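PDB 4PJ2: lysozyme from Meretrix lusoria, which hydrolyses the beta-1,4-linkages of peptidoglycan, lysing Gram-positive bacteria, and also has chitinase activity. Local coordinates for the interface of chains B and A. Residues are numbered along the deposited sequence; one frame, centred on the assembly and turned at random. Chains: chain A, Lysozyme; chain B, Putative exported protein.

The interface of chains B and A. Residues chain B 27-29, 58, 60, 83-85; chain A 41, 43-44, 47, 72, 76, 93, 95-97.
With CG anti to its carbonyl carbon (chi1 -75°), A:Asp47 at the end of helix 42-47 holds its carboxylate out to B:Ser28, whose OG, anti to its own carbonyl carbon (chi1 -59°), turns back beside the backbone N. This is the inhibitor-enzyme interface of PliI with an I-type (GH22) lysozyme: two PliI loops contact residues that bind substrate, the patch centre lying about 12 Å from the catalytic A:Glu18. The carboxylate grips the first loop like a fork, its syn lone pairs taking B:Ala27 N on OD1 (2.9 Å) and B:Ser28 N on OD2 (2.8 Å). B:Ser28 OG donates to A:Asp47 OD2 from above the carboxylate plane (2.6 Å), and the phenol OH of A:Tyr76 also reaches OD2 out of plane, so at least three donors hold this oxygen and would probably stabilise its negative charge. At the ring edge of A:Tyr72, in plane, B:Ser28 OG pairs with the phenol OH (3.0 Å). A:Tyr44 CE2 lies over one face of that ring and A:Tyr76 CD2 over the opposite one, while A:Pro97 CG lies over the centre of one face of A:Tyr76 and packs on B:Ser28 CB (3.6 Å). From the second loop, B:Ser83 O receives A:Lys41 NZ nearly along its C=O axis (2.5 Å), and B:Gly85 O takes the same NZ in its carbonyl plane (3.1 Å); a bend at chi3 (-65°) in the lysine chain brings NZ to both carbonyls. Two waters link the B:Asp58 carboxylate to A:Gly95 O.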
loop_
_atom_site.group_PDB
_atom_site.type_symbol
_atom_site.label_atom_id
_atom_site.label_comp_id
_atom_site.label_asym_id
_atom_site.label_seq_id
_atom_site.Cartn_x
_atom_site.Cartn_y
_atom_site.Cartn_z
ATOM N N ALA B 27 -4.596 7.654 2.930
ATOM C CA ALA B 27 -4.192 6.343 3.386
ATOM C C ALA B 27 -3.389 5.568 2.344
ATOM O O ALA B 27 -2.483 4.832 2.695
ATOM C CB ALA B 27 -5.405 5.549 3.820
ATOM N N SER B 28 -3.729 5.735 1.069
ATOM C CA SER B 28 -3.216 4.854 0.022
ATOM C C SER B 28 -1.871 5.248 -0.518
ATOM O O SER B 28 -1.239 4.451 -1.213
ATOM C CB SER B 28 -4.152 4.817 -1.190
ATOM O OG SER B 28 -5.449 4.372 -0.889
ATOM N N THR B 29 -1.446 6.494 -0.311
ATOM C CA THR B 29 -0.238 6.973 -0.961
ATOM C C THR B 29 0.268 8.192 -0.229
ATOM O O THR B 29 -0.492 8.840 0.475
ATOM C CB THR B 29 -0.510 7.287 -2.472
ATOM O OG1 THR B 29 0.699 7.607 -3.151
ATOM C CG2 THR B 29 -1.511 8.430 -2.673
ATOM N N ASP B 58 3.988 3.747 -1.326
ATOM C CA ASP B 58 2.931 3.249 -2.178
ATOM C C ASP B 58 2.058 2.320 -1.365
ATOM O O ASP B 58 2.121 1.075 -1.490
ATOM C CB ASP B 58 3.489 2.543 -3.389
ATOM C CG ASP B 58 2.403 2.042 -4.280
ATOM O OD1 ASP B 58 1.265 2.563 -4.188
ATOM O OD2 ASP B 58 2.677 1.126 -5.066
ATOM N N SER B 60 0.198 1.807 2.697
ATOM C CA SER B 60 0.304 2.063 4.128
ATOM C C SER B 60 1.460 1.270 4.733
ATOM O O SER B 60 1.727 0.133 4.324
ATOM C CB SER B 60 -0.983 1.616 4.819
ATOM O OG SER B 60 -2.123 2.055 4.117
ATOM N N SER B 83 0.380 -2.037 -0.583
ATOM C CA SER B 83 -0.468 -1.307 -1.522
ATOM C C SER B 83 -1.910 -1.321 -1.074
ATOM O O SER B 83 -2.401 -2.348 -0.564
ATOM C CB SER B 83 -0.400 -1.930 -2.912
ATOM O OG SER B 83 -1.341 -1.276 -3.747
ATOM N N ALA B 84 -2.606 -0.213 -1.301
ATOM C CA ALA B 84 -4.021 -0.085 -0.980
ATOM C C ALA B 84 -4.918 -0.788 -1.984
ATOM O O ALA B 84 -6.093 -0.936 -1.713
ATOM C CB ALA B 84 -4.426 1.388 -0.903
ATOM N N GLY B 85 -4.374 -1.161 -3.145
ATOM C CA GLY B 85 -5.142 -1.874 -4.154
ATOM C C GLY B 85 -5.392 -3.316 -3.753
ATOM O O GLY B 85 -4.796 -3.822 -2.799
ATOM N N LYS A 41 -10.042 -2.842 0.819
ATOM C CA LYS A 41 -9.429 -2.775 2.137
ATOM C C LYS A 41 -9.743 -1.438 2.797
ATOM O O LYS A 41 -10.256 -0.516 2.164
ATOM C CB LYS A 41 -7.917 -2.987 2.034
ATOM C CG LYS A 41 -7.565 -4.358 1.495
ATOM C CD LYS A 41 -6.079 -4.635 1.456
ATOM C CE LYS A 41 -5.401 -3.687 0.477
ATOM N NZ LYS A 41 -4.014 -4.079 0.157
ATOM N N ALA A 43 -7.955 1.082 3.903
ATOM C CA ALA A 43 -7.292 2.269 3.371
ATOM C C ALA A 43 -8.005 2.787 2.130
ATOM O O ALA A 43 -8.092 4.000 1.893
ATOM C CB ALA A 43 -5.847 1.971 3.048
ATOM N N TYR A 44 -8.479 1.852 1.313
ATOM C CA TYR A 44 -9.180 2.172 0.080
ATOM C C TYR A 44 -10.495 2.862 0.416
ATOM O O TYR A 44 -10.813 3.908 -0.141
ATOM C CB TYR A 44 -9.392 0.896 -0.719
ATOM C CG TYR A 44 -9.894 1.025 -2.144
ATOM C CD1 TYR A 44 -11.204 1.390 -2.411
ATOM C CD2 TYR A 44 -9.092 0.665 -3.212
ATOM C CE1 TYR A 44 -11.675 1.458 -3.711
ATOM C CE2 TYR A 44 -9.556 0.722 -4.521
ATOM C CZ TYR A 44 -10.844 1.130 -4.760
ATOM O OH TYR A 44 -11.330 1.155 -6.043
ATOM N N ASP A 47 -10.038 6.441 1.627
ATOM C CA ASP A 47 -9.706 7.385 0.569
ATOM C C ASP A 47 -10.850 7.587 -0.429
ATOM O O ASP A 47 -10.889 8.618 -1.101
ATOM C CB ASP A 47 -8.473 6.922 -0.189
ATOM C CG ASP A 47 -7.188 7.143 0.574
ATOM O OD1 ASP A 47 -7.190 7.712 1.693
ATOM O OD2 ASP A 47 -6.141 6.754 0.018
ATOM N N TYR A 72 -12.928 6.388 -5.742
ATOM C CA TYR A 72 -11.495 6.145 -5.766
ATOM C C TYR A 72 -10.889 6.536 -7.111
ATOM O O TYR A 72 -9.851 7.204 -7.168
ATOM C CB TYR A 72 -11.224 4.679 -5.479
ATOM C CG TYR A 72 -9.817 4.382 -5.015
ATOM C CD1 TYR A 72 -8.835 3.955 -5.899
ATOM C CD2 TYR A 72 -9.478 4.488 -3.672
ATOM C CE1 TYR A 72 -7.550 3.648 -5.456
ATOM C CE2 TYR A 72 -8.192 4.193 -3.228
ATOM C CZ TYR A 72 -7.232 3.779 -4.119
ATOM O OH TYR A 72 -5.964 3.461 -3.659
ATOM N N TYR A 76 -8.154 9.502 -7.923
ATOM C CA TYR A 76 -6.777 9.152 -8.255
ATOM C C TYR A 76 -6.437 8.970 -9.732
ATOM O O TYR A 76 -5.304 9.210 -10.133
ATOM C CB TYR A 76 -6.367 7.892 -7.509
ATOM C CG TYR A 76 -6.163 8.066 -6.034
ATOM C CD1 TYR A 76 -5.237 8.975 -5.551
ATOM C CD2 TYR A 76 -6.868 7.289 -5.123
ATOM C CE1 TYR A 76 -5.005 9.088 -4.201
ATOM C CE2 TYR A 76 -6.636 7.412 -3.763
ATOM C CZ TYR A 76 -5.705 8.320 -3.318
ATOM O OH TYR A 76 -5.390 8.486 -1.983
ATOM N N HIS A 93 -7.464 -0.216 -9.397
ATOM C CA HIS A 93 -8.153 -0.981 -8.394
ATOM C C HIS A 93 -7.258 -2.051 -7.772
ATOM O O HIS A 93 -7.266 -2.235 -6.569
ATOM C CB HIS A 93 -9.384 -1.639 -8.975
ATOM C CG HIS A 93 -10.230 -2.224 -7.917
ATOM N ND1 HIS A 93 -10.928 -1.445 -7.025
ATOM C CD2 HIS A 93 -10.430 -3.510 -7.531
ATOM C CE1 HIS A 93 -11.546 -2.218 -6.154
ATOM N NE2 HIS A 93 -11.259 -3.476 -6.441
ATOM N N GLY A 95 -3.834 -2.081 -7.984
ATOM C CA GLY A 95 -2.518 -1.591 -7.606
ATOM C C GLY A 95 -2.437 -0.303 -6.818
ATOM O O GLY A 95 -1.333 0.114 -6.504
ATOM N N GLY A 96 -3.568 0.321 -6.497
ATOM C CA GLY A 96 -3.550 1.593 -5.773
ATOM C C GLY A 96 -3.460 2.804 -6.681
ATOM O O GLY A 96 -3.644 2.696 -7.885
ATOM N N PRO A 97 -3.179 3.990 -6.104
ATOM C CA PRO A 97 -3.277 5.246 -6.854
ATOM C C PRO A 97 -2.407 5.334 -8.089
ATOM O O PRO A 97 -2.763 6.100 -8.977
ATOM C CB PRO A 97 -2.853 6.283 -5.819
ATOM C CG PRO A 97 -3.321 5.697 -4.550
ATOM C CD PRO A 97 -2.948 4.240 -4.673
HETATM O O HOH W 1 -0.168 2.628 -6.499
HETATM O O HOH W 2 1.003 -0.841 -5.900
HETATM O O HOH W 3 -8.478 -2.404 -1.529
#